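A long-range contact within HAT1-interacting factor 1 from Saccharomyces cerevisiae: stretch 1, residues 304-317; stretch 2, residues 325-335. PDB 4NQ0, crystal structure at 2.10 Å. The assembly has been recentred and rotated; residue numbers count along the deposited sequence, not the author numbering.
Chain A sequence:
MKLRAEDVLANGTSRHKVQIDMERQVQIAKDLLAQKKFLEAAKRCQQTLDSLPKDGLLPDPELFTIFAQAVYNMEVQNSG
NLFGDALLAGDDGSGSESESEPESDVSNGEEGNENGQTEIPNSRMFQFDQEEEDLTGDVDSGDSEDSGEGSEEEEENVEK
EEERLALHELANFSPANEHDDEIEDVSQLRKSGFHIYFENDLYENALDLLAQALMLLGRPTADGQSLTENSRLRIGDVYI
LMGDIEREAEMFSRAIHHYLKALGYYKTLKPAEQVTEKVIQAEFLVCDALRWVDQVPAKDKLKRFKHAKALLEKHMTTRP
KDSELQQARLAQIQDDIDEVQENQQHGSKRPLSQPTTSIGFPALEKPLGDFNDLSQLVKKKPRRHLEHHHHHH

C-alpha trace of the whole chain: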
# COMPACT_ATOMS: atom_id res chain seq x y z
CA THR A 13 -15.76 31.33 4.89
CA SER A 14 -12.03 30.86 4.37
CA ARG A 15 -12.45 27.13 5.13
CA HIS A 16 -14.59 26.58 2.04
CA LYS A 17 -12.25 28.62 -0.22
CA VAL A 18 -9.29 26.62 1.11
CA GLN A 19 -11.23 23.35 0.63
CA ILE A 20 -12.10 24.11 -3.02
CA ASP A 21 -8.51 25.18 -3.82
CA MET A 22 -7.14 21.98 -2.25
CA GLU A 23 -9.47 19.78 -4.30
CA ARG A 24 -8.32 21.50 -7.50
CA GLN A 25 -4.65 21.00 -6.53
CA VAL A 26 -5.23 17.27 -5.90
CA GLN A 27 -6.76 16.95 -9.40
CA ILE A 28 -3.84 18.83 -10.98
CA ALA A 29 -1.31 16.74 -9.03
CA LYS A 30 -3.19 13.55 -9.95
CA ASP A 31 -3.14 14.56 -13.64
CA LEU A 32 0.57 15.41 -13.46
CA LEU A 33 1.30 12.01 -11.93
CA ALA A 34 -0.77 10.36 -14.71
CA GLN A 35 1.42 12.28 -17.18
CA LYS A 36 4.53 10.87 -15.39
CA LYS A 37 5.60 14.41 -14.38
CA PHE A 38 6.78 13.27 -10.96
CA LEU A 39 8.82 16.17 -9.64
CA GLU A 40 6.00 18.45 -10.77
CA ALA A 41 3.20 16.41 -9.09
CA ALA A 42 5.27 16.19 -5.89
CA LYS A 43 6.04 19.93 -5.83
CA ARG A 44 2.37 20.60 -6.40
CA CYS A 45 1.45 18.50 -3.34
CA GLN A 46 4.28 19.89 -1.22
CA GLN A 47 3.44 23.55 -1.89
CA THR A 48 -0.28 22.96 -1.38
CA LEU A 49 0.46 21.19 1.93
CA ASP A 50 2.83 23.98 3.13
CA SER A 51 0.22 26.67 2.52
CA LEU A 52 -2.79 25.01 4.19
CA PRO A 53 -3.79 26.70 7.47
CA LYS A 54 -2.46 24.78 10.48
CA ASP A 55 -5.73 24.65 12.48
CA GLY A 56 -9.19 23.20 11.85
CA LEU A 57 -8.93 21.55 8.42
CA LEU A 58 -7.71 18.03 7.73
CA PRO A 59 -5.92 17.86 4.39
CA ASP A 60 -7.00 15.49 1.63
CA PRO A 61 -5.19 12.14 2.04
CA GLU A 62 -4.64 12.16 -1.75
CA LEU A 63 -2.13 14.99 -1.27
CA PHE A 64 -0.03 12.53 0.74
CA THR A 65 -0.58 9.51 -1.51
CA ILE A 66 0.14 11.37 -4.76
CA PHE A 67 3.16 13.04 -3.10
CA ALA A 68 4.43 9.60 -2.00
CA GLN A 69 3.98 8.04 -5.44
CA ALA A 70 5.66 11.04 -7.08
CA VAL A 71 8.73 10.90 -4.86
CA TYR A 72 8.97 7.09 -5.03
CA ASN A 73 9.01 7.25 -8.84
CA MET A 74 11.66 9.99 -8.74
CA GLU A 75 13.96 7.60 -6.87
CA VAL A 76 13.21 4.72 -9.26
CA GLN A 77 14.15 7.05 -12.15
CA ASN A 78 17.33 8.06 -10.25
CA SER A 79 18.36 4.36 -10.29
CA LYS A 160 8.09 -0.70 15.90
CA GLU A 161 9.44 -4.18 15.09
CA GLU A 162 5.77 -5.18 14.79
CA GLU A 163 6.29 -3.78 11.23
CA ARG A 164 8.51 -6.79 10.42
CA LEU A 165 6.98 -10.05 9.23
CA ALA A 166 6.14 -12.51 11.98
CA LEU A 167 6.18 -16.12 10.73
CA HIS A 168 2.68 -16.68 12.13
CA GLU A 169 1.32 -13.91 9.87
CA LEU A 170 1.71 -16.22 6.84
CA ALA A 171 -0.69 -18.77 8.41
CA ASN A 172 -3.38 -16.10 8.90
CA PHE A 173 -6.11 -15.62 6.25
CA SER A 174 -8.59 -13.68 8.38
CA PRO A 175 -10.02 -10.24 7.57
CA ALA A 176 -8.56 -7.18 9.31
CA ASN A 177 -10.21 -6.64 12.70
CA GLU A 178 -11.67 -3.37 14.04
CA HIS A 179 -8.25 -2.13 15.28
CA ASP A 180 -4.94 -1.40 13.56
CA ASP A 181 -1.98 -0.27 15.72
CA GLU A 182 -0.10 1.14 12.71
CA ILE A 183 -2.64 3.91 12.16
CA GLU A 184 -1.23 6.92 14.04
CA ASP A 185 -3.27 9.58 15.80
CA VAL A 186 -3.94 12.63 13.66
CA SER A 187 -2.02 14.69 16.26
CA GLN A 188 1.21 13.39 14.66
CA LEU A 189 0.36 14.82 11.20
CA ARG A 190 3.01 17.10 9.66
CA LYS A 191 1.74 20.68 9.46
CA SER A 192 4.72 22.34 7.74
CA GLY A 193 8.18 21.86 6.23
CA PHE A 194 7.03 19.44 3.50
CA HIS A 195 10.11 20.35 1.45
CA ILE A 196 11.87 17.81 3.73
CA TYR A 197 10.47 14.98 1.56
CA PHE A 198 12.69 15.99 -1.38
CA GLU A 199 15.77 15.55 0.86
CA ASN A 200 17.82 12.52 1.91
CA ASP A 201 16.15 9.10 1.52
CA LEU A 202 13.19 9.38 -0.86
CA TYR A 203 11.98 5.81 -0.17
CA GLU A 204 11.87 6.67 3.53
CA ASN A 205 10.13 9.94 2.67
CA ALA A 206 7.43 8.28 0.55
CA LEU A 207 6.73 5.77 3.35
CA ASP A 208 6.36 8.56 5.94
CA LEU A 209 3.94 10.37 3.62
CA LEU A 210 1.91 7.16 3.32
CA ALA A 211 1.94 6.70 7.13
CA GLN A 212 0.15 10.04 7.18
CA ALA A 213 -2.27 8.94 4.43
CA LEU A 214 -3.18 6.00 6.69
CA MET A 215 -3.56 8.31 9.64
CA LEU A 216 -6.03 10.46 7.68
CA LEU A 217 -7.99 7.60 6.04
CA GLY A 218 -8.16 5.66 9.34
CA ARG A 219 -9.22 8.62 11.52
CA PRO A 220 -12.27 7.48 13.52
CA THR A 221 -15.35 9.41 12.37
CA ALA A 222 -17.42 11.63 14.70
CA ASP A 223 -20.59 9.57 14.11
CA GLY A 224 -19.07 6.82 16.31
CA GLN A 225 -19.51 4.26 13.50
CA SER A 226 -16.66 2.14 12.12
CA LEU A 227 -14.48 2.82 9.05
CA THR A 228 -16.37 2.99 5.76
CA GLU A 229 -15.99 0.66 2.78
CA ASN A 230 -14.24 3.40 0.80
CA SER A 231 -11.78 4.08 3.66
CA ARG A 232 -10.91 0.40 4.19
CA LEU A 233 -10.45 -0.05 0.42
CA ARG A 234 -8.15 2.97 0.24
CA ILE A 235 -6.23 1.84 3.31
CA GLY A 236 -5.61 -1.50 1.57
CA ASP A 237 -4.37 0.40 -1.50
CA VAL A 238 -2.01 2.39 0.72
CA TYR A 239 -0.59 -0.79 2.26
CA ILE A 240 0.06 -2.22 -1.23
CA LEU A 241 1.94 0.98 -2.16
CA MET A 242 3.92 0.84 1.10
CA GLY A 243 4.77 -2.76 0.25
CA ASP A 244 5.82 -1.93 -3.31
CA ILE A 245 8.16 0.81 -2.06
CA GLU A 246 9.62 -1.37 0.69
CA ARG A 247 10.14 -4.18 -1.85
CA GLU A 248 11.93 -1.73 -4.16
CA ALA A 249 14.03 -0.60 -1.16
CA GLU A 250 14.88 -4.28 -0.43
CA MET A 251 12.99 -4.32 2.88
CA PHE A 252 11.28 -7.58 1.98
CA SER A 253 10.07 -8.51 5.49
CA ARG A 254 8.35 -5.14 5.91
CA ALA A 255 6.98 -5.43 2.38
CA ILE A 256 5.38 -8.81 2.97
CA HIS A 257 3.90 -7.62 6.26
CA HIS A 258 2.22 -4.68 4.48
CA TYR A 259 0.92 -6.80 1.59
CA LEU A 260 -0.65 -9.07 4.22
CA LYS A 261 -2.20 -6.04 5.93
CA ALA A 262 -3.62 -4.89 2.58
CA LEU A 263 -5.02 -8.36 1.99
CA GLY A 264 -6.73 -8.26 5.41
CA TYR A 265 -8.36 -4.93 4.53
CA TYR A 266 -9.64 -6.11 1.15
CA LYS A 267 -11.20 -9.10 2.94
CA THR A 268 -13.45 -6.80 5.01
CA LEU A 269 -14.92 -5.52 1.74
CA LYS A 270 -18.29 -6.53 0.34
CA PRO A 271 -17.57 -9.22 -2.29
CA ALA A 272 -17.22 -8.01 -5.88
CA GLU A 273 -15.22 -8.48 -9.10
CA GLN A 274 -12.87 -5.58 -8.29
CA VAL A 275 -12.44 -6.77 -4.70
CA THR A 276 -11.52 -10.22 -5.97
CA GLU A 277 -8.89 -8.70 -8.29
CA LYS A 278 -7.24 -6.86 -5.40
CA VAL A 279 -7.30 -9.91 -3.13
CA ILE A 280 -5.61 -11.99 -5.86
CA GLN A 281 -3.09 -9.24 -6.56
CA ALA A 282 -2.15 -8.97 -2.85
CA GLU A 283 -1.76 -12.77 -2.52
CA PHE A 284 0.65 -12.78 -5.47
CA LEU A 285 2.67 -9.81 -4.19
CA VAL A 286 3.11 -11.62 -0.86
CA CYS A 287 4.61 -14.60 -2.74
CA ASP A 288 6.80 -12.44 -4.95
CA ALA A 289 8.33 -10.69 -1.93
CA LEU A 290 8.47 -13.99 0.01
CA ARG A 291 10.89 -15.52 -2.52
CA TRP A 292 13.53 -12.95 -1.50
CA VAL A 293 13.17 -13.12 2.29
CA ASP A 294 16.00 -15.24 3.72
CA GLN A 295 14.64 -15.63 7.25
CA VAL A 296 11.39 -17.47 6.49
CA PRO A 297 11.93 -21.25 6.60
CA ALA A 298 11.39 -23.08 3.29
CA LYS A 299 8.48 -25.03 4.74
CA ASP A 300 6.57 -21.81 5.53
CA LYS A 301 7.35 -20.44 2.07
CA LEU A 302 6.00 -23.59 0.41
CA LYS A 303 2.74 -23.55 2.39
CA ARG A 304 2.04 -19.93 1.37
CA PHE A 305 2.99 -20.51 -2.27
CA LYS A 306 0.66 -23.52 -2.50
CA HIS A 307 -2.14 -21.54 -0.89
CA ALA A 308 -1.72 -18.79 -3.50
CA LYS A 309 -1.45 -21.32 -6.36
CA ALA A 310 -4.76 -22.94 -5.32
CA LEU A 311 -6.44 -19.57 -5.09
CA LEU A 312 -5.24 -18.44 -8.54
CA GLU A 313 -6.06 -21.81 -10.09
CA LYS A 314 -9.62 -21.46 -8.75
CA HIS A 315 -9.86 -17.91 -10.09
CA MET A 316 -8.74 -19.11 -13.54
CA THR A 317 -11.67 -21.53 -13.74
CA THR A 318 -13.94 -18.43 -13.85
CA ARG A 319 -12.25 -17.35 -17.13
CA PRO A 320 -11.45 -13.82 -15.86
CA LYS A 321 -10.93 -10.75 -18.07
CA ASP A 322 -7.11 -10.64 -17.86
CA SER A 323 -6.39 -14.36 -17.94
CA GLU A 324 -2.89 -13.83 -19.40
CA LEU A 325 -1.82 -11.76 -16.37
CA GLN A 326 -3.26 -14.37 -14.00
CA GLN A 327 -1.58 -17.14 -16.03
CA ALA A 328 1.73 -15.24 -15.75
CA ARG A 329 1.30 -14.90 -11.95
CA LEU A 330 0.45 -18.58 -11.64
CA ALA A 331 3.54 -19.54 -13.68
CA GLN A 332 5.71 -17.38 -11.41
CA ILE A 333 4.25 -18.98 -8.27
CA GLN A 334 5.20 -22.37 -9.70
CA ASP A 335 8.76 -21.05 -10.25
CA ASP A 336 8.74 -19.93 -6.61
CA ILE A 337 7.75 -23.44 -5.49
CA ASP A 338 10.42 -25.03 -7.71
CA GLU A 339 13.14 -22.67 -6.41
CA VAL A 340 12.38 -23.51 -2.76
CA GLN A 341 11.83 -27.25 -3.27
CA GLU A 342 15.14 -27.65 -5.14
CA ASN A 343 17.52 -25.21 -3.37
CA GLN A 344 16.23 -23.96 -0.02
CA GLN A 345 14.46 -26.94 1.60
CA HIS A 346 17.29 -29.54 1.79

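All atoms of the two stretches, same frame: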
# COMPACT_ATOMS: atom_id res chain seq x y z
N ARG A 304 2.67 -21.16 1.87
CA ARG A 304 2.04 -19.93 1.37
C ARG A 304 1.95 -19.95 -0.16
O ARG A 304 0.94 -19.55 -0.73
CB ARG A 304 2.78 -18.67 1.83
CG ARG A 304 2.04 -17.37 1.51
CD ARG A 304 0.93 -17.11 2.53
NE ARG A 304 -0.02 -16.08 2.10
CZ ARG A 304 -0.93 -15.50 2.89
NH1 ARG A 304 -1.01 -15.79 4.19
NH2 ARG A 304 -1.76 -14.59 2.37
N PHE A 305 3.02 -20.39 -0.81
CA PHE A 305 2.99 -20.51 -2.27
C PHE A 305 1.85 -21.42 -2.74
O PHE A 305 1.14 -21.09 -3.68
CB PHE A 305 4.32 -21.05 -2.82
CG PHE A 305 5.50 -20.16 -2.61
CD1 PHE A 305 5.37 -18.79 -2.54
CD2 PHE A 305 6.77 -20.70 -2.52
CE1 PHE A 305 6.46 -17.99 -2.35
CE2 PHE A 305 7.87 -19.90 -2.33
CZ PHE A 305 7.72 -18.53 -2.25
N LYS A 306 1.69 -22.57 -2.09
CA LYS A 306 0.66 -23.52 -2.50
C LYS A 306 -0.74 -22.98 -2.25
O LYS A 306 -1.66 -23.25 -3.01
CB LYS A 306 0.84 -24.85 -1.77
CG LYS A 306 2.01 -25.66 -2.31
CD LYS A 306 2.36 -26.80 -1.38
CE LYS A 306 3.49 -27.64 -1.95
NZ LYS A 306 4.04 -28.58 -0.93
N HIS A 307 -0.89 -22.23 -1.16
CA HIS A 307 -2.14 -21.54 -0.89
C HIS A 307 -2.49 -20.57 -2.03
O HIS A 307 -3.62 -20.52 -2.49
CB HIS A 307 -2.03 -20.80 0.44
CG HIS A 307 -3.07 -19.75 0.63
ND1 HIS A 307 -4.34 -20.04 1.08
CD2 HIS A 307 -3.04 -18.41 0.41
CE1 HIS A 307 -5.05 -18.92 1.14
NE2 HIS A 307 -4.28 -17.92 0.75
N ALA A 308 -1.50 -19.80 -2.48
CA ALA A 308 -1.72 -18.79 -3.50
C ALA A 308 -1.98 -19.46 -4.86
O ALA A 308 -2.86 -19.02 -5.60
CB ALA A 308 -0.51 -17.83 -3.57
N LYS A 309 -1.23 -20.51 -5.16
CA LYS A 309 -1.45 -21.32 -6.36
C LYS A 309 -2.89 -21.85 -6.45
O LYS A 309 -3.54 -21.71 -7.48
CB LYS A 309 -0.46 -22.48 -6.41
CG LYS A 309 -0.67 -23.47 -7.55
CD LYS A 309 0.41 -24.54 -7.52
CE LYS A 309 0.13 -25.63 -8.56
NZ LYS A 309 1.19 -26.66 -8.57
N ALA A 310 -3.39 -22.42 -5.36
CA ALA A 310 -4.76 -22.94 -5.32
C ALA A 310 -5.77 -21.85 -5.57
O ALA A 310 -6.72 -22.03 -6.32
CB ALA A 310 -5.04 -23.61 -3.98
N LEU A 311 -5.55 -20.70 -4.94
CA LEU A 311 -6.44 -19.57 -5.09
C LEU A 311 -6.50 -19.07 -6.54
O LEU A 311 -7.59 -18.82 -7.06
CB LEU A 311 -5.99 -18.44 -4.18
CG LEU A 311 -6.94 -17.24 -4.19
CD1 LEU A 311 -8.34 -17.67 -3.72
CD2 LEU A 311 -6.37 -16.13 -3.32
N LEU A 312 -5.33 -18.92 -7.17
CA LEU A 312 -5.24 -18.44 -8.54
C LEU A 312 -5.78 -19.47 -9.53
O LEU A 312 -6.41 -19.10 -10.52
CB LEU A 312 -3.81 -18.07 -8.92
CG LEU A 312 -3.44 -16.59 -8.69
CD1 LEU A 312 -1.96 -16.45 -8.34
CD2 LEU A 312 -3.78 -15.76 -9.92
N GLU A 313 -5.51 -20.75 -9.26
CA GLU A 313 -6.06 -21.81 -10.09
C GLU A 313 -7.58 -21.73 -10.07
O GLU A 313 -8.21 -21.78 -11.11
CB GLU A 313 -5.59 -23.19 -9.62
CG GLU A 313 -4.17 -23.53 -10.07
CD GLU A 313 -3.64 -24.84 -9.50
OE1 GLU A 313 -4.21 -25.34 -8.50
OE2 GLU A 313 -2.66 -25.38 -10.06
N LYS A 314 -8.17 -21.55 -8.88
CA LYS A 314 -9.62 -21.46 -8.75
C LYS A 314 -10.18 -20.26 -9.49
O LYS A 314 -11.23 -20.34 -10.12
CB LYS A 314 -10.02 -21.38 -7.27
CG LYS A 314 -11.50 -21.67 -7.00
CD LYS A 314 -11.96 -21.00 -5.71
N HIS A 315 -9.48 -19.13 -9.39
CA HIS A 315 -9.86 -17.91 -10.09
C HIS A 315 -9.86 -18.10 -11.62
O HIS A 315 -10.74 -17.58 -12.32
CB HIS A 315 -8.91 -16.78 -9.69
CG HIS A 315 -9.29 -15.44 -10.24
ND1 HIS A 315 -10.52 -14.86 -10.00
CD2 HIS A 315 -8.61 -14.57 -11.02
CE1 HIS A 315 -10.58 -13.70 -10.61
NE2 HIS A 315 -9.43 -13.49 -11.24
N MET A 316 -8.89 -18.86 -12.12
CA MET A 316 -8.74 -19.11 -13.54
C MET A 316 -9.91 -19.91 -14.13
O MET A 316 -10.26 -19.73 -15.30
CB MET A 316 -7.41 -19.82 -13.83
CG MET A 316 -6.20 -18.87 -13.85
SD MET A 316 -6.40 -17.57 -15.09
CE MET A 316 -6.66 -18.53 -16.59
N THR A 317 -10.52 -20.76 -13.31
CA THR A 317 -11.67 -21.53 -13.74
C THR A 317 -12.89 -20.64 -14.03
O THR A 317 -13.82 -21.08 -14.68
CB THR A 317 -12.09 -22.59 -12.70
OG1 THR A 317 -12.62 -21.94 -11.54
CG2 THR A 317 -10.92 -23.50 -12.32
N LEU A 325 -2.49 -12.26 -17.57
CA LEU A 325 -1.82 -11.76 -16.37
C LEU A 325 -1.89 -12.82 -15.26
O LEU A 325 -0.88 -13.13 -14.62
CB LEU A 325 -2.50 -10.49 -15.87
CG LEU A 325 -1.79 -9.55 -14.88
CD1 LEU A 325 -2.73 -9.23 -13.75
CD2 LEU A 325 -0.47 -10.10 -14.35
N GLN A 326 -3.07 -13.38 -15.05
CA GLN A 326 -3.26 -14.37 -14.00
C GLN A 326 -2.47 -15.64 -14.32
O GLN A 326 -1.92 -16.27 -13.42
CB GLN A 326 -4.75 -14.69 -13.81
CG GLN A 326 -5.66 -13.48 -13.55
CD GLN A 326 -5.33 -12.73 -12.28
OE1 GLN A 326 -4.46 -13.12 -11.51
NE2 GLN A 326 -6.05 -11.63 -12.04
N GLN A 327 -2.41 -16.01 -15.60
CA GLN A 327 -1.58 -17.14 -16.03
C GLN A 327 -0.10 -16.87 -15.76
O GLN A 327 0.61 -17.76 -15.29
CB GLN A 327 -1.79 -17.45 -17.52
CG GLN A 327 -2.97 -18.41 -17.81
CD GLN A 327 -3.40 -18.43 -19.29
OE1 GLN A 327 -2.81 -17.75 -20.14
NE2 GLN A 327 -4.45 -19.20 -19.58
N ALA A 328 0.36 -15.65 -16.05
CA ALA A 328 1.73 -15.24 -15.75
C ALA A 328 2.03 -15.35 -14.25
O ALA A 328 3.01 -15.96 -13.86
CB ALA A 328 1.98 -13.81 -16.24
N ARG A 329 1.14 -14.80 -13.42
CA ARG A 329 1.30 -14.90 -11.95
C ARG A 329 1.40 -16.34 -11.47
O ARG A 329 2.26 -16.69 -10.65
CB ARG A 329 0.13 -14.21 -11.24
CG ARG A 329 0.14 -12.70 -11.33
CD ARG A 329 -1.14 -12.13 -10.74
NE ARG A 329 -1.17 -10.67 -10.75
CZ ARG A 329 -2.24 -9.93 -10.48
NH1 ARG A 329 -3.41 -10.49 -10.16
NH2 ARG A 329 -2.16 -8.60 -10.51
N LEU A 330 0.52 -17.18 -12.00
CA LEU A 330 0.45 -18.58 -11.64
C LEU A 330 1.76 -19.30 -12.02
O LEU A 330 2.30 -20.07 -11.21
CB LEU A 330 -0.75 -19.22 -12.35
CG LEU A 330 -1.27 -20.58 -11.90
CD1 LEU A 330 -1.46 -20.67 -10.37
CD2 LEU A 330 -2.59 -20.83 -12.64
N ALA A 331 2.25 -19.03 -13.22
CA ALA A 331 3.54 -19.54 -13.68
C ALA A 331 4.69 -19.13 -12.76
O ALA A 331 5.56 -19.94 -12.44
CB ALA A 331 3.82 -19.07 -15.10
N GLN A 332 4.69 -17.87 -12.33
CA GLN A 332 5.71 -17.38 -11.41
C GLN A 332 5.64 -18.08 -10.05
O GLN A 332 6.66 -18.41 -9.46
CB GLN A 332 5.56 -15.87 -11.20
CG GLN A 332 6.60 -15.28 -10.26
CD GLN A 332 8.01 -15.37 -10.84
OE1 GLN A 332 8.86 -16.12 -10.35
NE2 GLN A 332 8.25 -14.61 -11.91
N ILE A 333 4.43 -18.29 -9.55
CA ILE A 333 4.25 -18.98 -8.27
C ILE A 333 4.80 -20.39 -8.36
O ILE A 333 5.42 -20.87 -7.42
CB ILE A 333 2.78 -18.98 -7.83
CG1 ILE A 333 2.34 -17.56 -7.46
CG2 ILE A 333 2.56 -19.85 -6.61
CD1 ILE A 333 0.85 -17.34 -7.57
N GLN A 334 4.64 -21.04 -9.51
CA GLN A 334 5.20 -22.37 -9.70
C GLN A 334 6.74 -22.30 -9.71
O GLN A 334 7.40 -23.18 -9.16
CB GLN A 334 4.69 -23.00 -11.00
CG GLN A 334 5.08 -24.48 -11.15
CD GLN A 334 4.50 -25.36 -10.06
OE1 GLN A 334 3.29 -25.31 -9.79
NE2 GLN A 334 5.35 -26.17 -9.42
N ASP A 335 7.30 -21.26 -10.32
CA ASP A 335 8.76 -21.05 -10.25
C ASP A 335 9.19 -20.89 -8.79
O ASP A 335 10.20 -21.47 -8.38
CB ASP A 335 9.19 -19.82 -11.03
CG ASP A 335 8.80 -19.88 -12.49
OD1 ASP A 335 8.52 -20.98 -13.01
OD2 ASP A 335 8.77 -18.80 -13.12

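How do the two helices meet? They run nearly antiparallel, at 156°, with axes 9.7 Å apart at closest approach, and bury 627 Å² between them. That spacing lets side chains interlock, and Ile-333, Leu-312 and Leu-330 cover the most surface.

What does Ile-333 fit into? Pointing toward the first helix, it sits among Phe-305, Ala-308, Lys-309 and Leu-312. Its CG2 lies 3.5 Å from Phe-305 O, so the branched side chain packs against backbone as well as side chains. The small Ala-308 still touches it, CB to Ile-333 CD1 at 4.3 Å.

How do the two leucines answer? Leu-312 enters a hole formed by Gln-326, Arg-329, Leu-330 and Ile-333; its CD1 comes very close to Ile-333 CD1, at 3.0 Å, and both its chi angles lie between wells. Leu-330 starts sideways, but its end comes nearer, placing CD1 3.8 Å from Leu-312 CB; the side chain sits among Lys-309, Leu-312, Glu-313 and Met-316, with CD2 of Leu-330 4.3 Å from Met-316 CG. The flexible Met-316 extends the apolar packing to the aliphatic start of Gln-326, its SD 3.6 Å from Gln-326 CB.

Where does polarity enter? Lys-309, with all four chi angles t, lays its aliphatic chain beside Leu-330, Lys-309 CG to Leu-330 CD1 at 4.1 Å. Its NZ donates a hydrogen bond to Gln-334 OE1 at 2.8 Å, the only one between the stretches.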